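Local atomic coordinates of 4-hydroxy-3-methylbut-2-enyl diphosphate reductase (Aquifex aeolicus, PDB entry 3DNF), a protein that catalyses the reductive conversion of (E)-4-hydroxy-3-methylbut-2-enyl diphosphate into isopentenyl and dimethylallyl diphosphate, the last step of the non-mevalonate isoprenoid pathway, using an iron-sulfur cluster. Residues 245-248 with 249-253. Numbering follows the deposited sequence.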
loop_
_atom_site.group_PDB
_atom_site.type_symbol
_atom_site.label_atom_id
_atom_site.label_comp_id
_atom_site.label_asym_id
_atom_site.label_seq_id
_atom_site.Cartn_x
_atom_site.Cartn_y
_atom_site.Cartn_z
ATOM N N GLU B 245 -43.645 6.309 12.067
ATOM C CA GLU B 245 -44.863 6.661 11.324
ATOM C C GLU B 245 -44.972 5.911 10.003
ATOM O O GLU B 245 -46.073 5.636 9.531
ATOM C CB GLU B 245 -44.922 8.169 11.037
ATOM C CG GLU B 245 -45.080 9.068 12.260
ATOM C CD GLU B 245 -46.285 8.714 13.119
ATOM O OE1 GLU B 245 -46.140 8.717 14.361
ATOM O OE2 GLU B 245 -47.370 8.434 12.563
ATOM N N GLU B 246 -43.824 5.583 9.419
ATOM C CA GLU B 246 -43.776 4.944 8.108
ATOM C C GLU B 246 -44.035 3.434 8.143
ATOM O O GLU B 246 -44.355 2.837 7.110
ATOM C CB GLU B 246 -42.450 5.256 7.423
ATOM C CG GLU B 246 -42.211 6.744 7.239
ATOM C CD GLU B 246 -40.811 7.055 6.766
ATOM O OE1 GLU B 246 -40.423 6.597 5.669
ATOM O OE2 GLU B 246 -40.096 7.767 7.492
ATOM N N LEU B 247 -43.914 2.834 9.327
ATOM C CA LEU B 247 -44.155 1.400 9.520
ATOM C C LEU B 247 -45.569 0.983 9.123
ATOM O O LEU B 247 -46.536 1.252 9.845
ATOM C CB LEU B 247 -43.889 0.991 10.974
ATOM C CG LEU B 247 -42.437 0.965 11.455
ATOM C CD1 LEU B 247 -42.354 0.927 12.985
ATOM C CD2 LEU B 247 -41.670 -0.204 10.830
ATOM N N GLN B 248 -45.677 0.328 7.972
ATOM C CA GLN B 248 -46.968 -0.133 7.466
ATOM C C GLN B 248 -47.354 -1.430 8.160
ATOM O O GLN B 248 -46.574 -2.386 8.148
ATOM C CB GLN B 248 -46.915 -0.347 5.953
ATOM C CG GLN B 248 -46.683 0.925 5.147
ATOM C CD GLN B 248 -46.480 0.655 3.666
ATOM O OE1 GLN B 248 -45.685 1.327 3.006
ATOM N NE2 GLN B 248 -47.193 -0.332 3.137
ATOM N N PRO B 249 -48.555 -1.469 8.774
ATOM C CA PRO B 249 -49.047 -2.691 9.424
ATOM C C PRO B 249 -48.983 -3.892 8.481
ATOM O O PRO B 249 -48.798 -5.028 8.932
ATOM C CB PRO B 249 -50.504 -2.350 9.751
ATOM C CG PRO B 249 -50.514 -0.869 9.893
ATOM C CD PRO B 249 -49.525 -0.362 8.885
ATOM N N GLU B 250 -49.113 -3.616 7.183
ATOM C CA GLU B 250 -49.101 -4.628 6.127
ATOM C C GLU B 250 -47.841 -5.496 6.154
ATOM O O GLU B 250 -47.916 -6.714 5.951
ATOM C CB GLU B 250 -49.239 -3.948 4.761
ATOM C CG GLU B 250 -49.432 -4.910 3.592
ATOM C CD GLU B 250 -49.660 -4.196 2.272
ATOM O OE1 GLU B 250 -50.508 -4.676 1.479
ATOM O OE2 GLU B 250 -48.998 -3.160 2.029
ATOM N N TRP B 251 -46.694 -4.858 6.417
ATOM C CA TRP B 251 -45.391 -5.528 6.386
ATOM C C TRP B 251 -45.232 -6.613 7.456
ATOM O O TRP B 251 -44.397 -7.536 7.286
ATOM C CB TRP B 251 -44.240 -4.523 6.543
ATOM C CG TRP B 251 -44.212 -3.350 5.581
ATOM C CD1 TRP B 251 -44.833 -3.253 4.366
ATOM C CD2 TRP B 251 -43.474 -2.124 5.753
ATOM N NE1 TRP B 251 -44.551 -2.037 3.787
ATOM C CE2 TRP B 251 -43.720 -1.325 4.612
ATOM C CE3 TRP B 251 -42.641 -1.620 6.768
ATOM C CZ2 TRP B 251 -43.160 -0.049 4.454
ATOM C CZ3 TRP B 251 -42.084 -0.350 6.609
ATOM C CH2 TRP B 251 -42.348 0.418 5.461
ATOM N N PHE B 252 -46.026 -6.501 8.552
ATOM C CA PHE B 252 -45.868 -7.405 9.693
ATOM C C PHE B 252 -46.941 -8.493 9.809
ATOM O O PHE B 252 -47.186 -9.036 10.896
ATOM C CB PHE B 252 -45.758 -6.594 10.979
ATOM C CG PHE B 252 -44.708 -5.534 10.911
ATOM C CD1 PHE B 252 -45.056 -4.212 10.651
ATOM C CD2 PHE B 252 -43.364 -5.862 11.060
ATOM C CE1 PHE B 252 -44.079 -3.228 10.568
ATOM C CE2 PHE B 252 -42.383 -4.888 10.980
ATOM C CZ PHE B 252 -42.740 -3.568 10.732
ATOM N N ARG B 253 -47.564 -8.821 8.680
ATOM C CA ARG B 253 -48.511 -9.927 8.662
ATOM C C ARG B 253 -47.741 -11.253 8.656
ATOM O O ARG B 253 -46.765 -11.438 7.784
ATOM C CB ARG B 253 -49.431 -9.836 7.442
ATOM C CG ARG B 253 -50.278 -8.570 7.378
ATOM C CD ARG B 253 -51.105 -8.543 6.106
ATOM N NE ARG B 253 -51.560 -7.190 5.787
ATOM C CZ ARG B 253 -52.202 -6.852 4.670
ATOM N NH1 ARG B 253 -52.476 -7.762 3.741
ATOM N NH2 ARG B 253 -52.575 -5.593 4.476
#
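Q248 and W251 meet across a single turn of 3-10 helix, a worked example of how side chains three residues apart pack on one another round such a turn. The turn, residues 249-251, lies in the loop that links strand 238-241 to strand 257-262 of a four-stranded parallel sheet in this open alpha/beta protein, well away from the iron-sulfur cluster.

Its hydrogen bonding follows the i to i+3 pattern: W251 N donates to Q248 O over 3.0 Å, and F252 N repeats the step to P249 O at 3.2 Å.

The aliphatic part of Q248 lies on the indole. Q248 CB forms a CH-pi contact over one face, 3.6 Å from the centroid of the W251 five-membered ring and 12° off its normal. From there the extended chain carries the amide obliquely across the NE1-CZ2 side of the indole, the two planes 42° apart, with Q248 OE1 3.2 Å from W251 CZ2. The neighbouring Q248 NE2 and W251 NE1 are both donors and share no hydrogen bond. With CG beside its backbone N (chi1 -54°), the W251 indole is swung back alongside the preceding chain, and it also stacks with Y239. Were W251 an alanine, Q248 CB would probably lose the ring face it packs on and Y239 its stacking partner, leaving the glutamine side chain less fixed.

Apolar contacts make up the inner side. L247 and F252, both buried, pack against I214 of strand 212-216 and I278 of helix 268-281, which joins the link to sheet and helix alike. Between them, L247 CD2 touches the F252 ring at its edge, in plane, 3.5 Å from CZ.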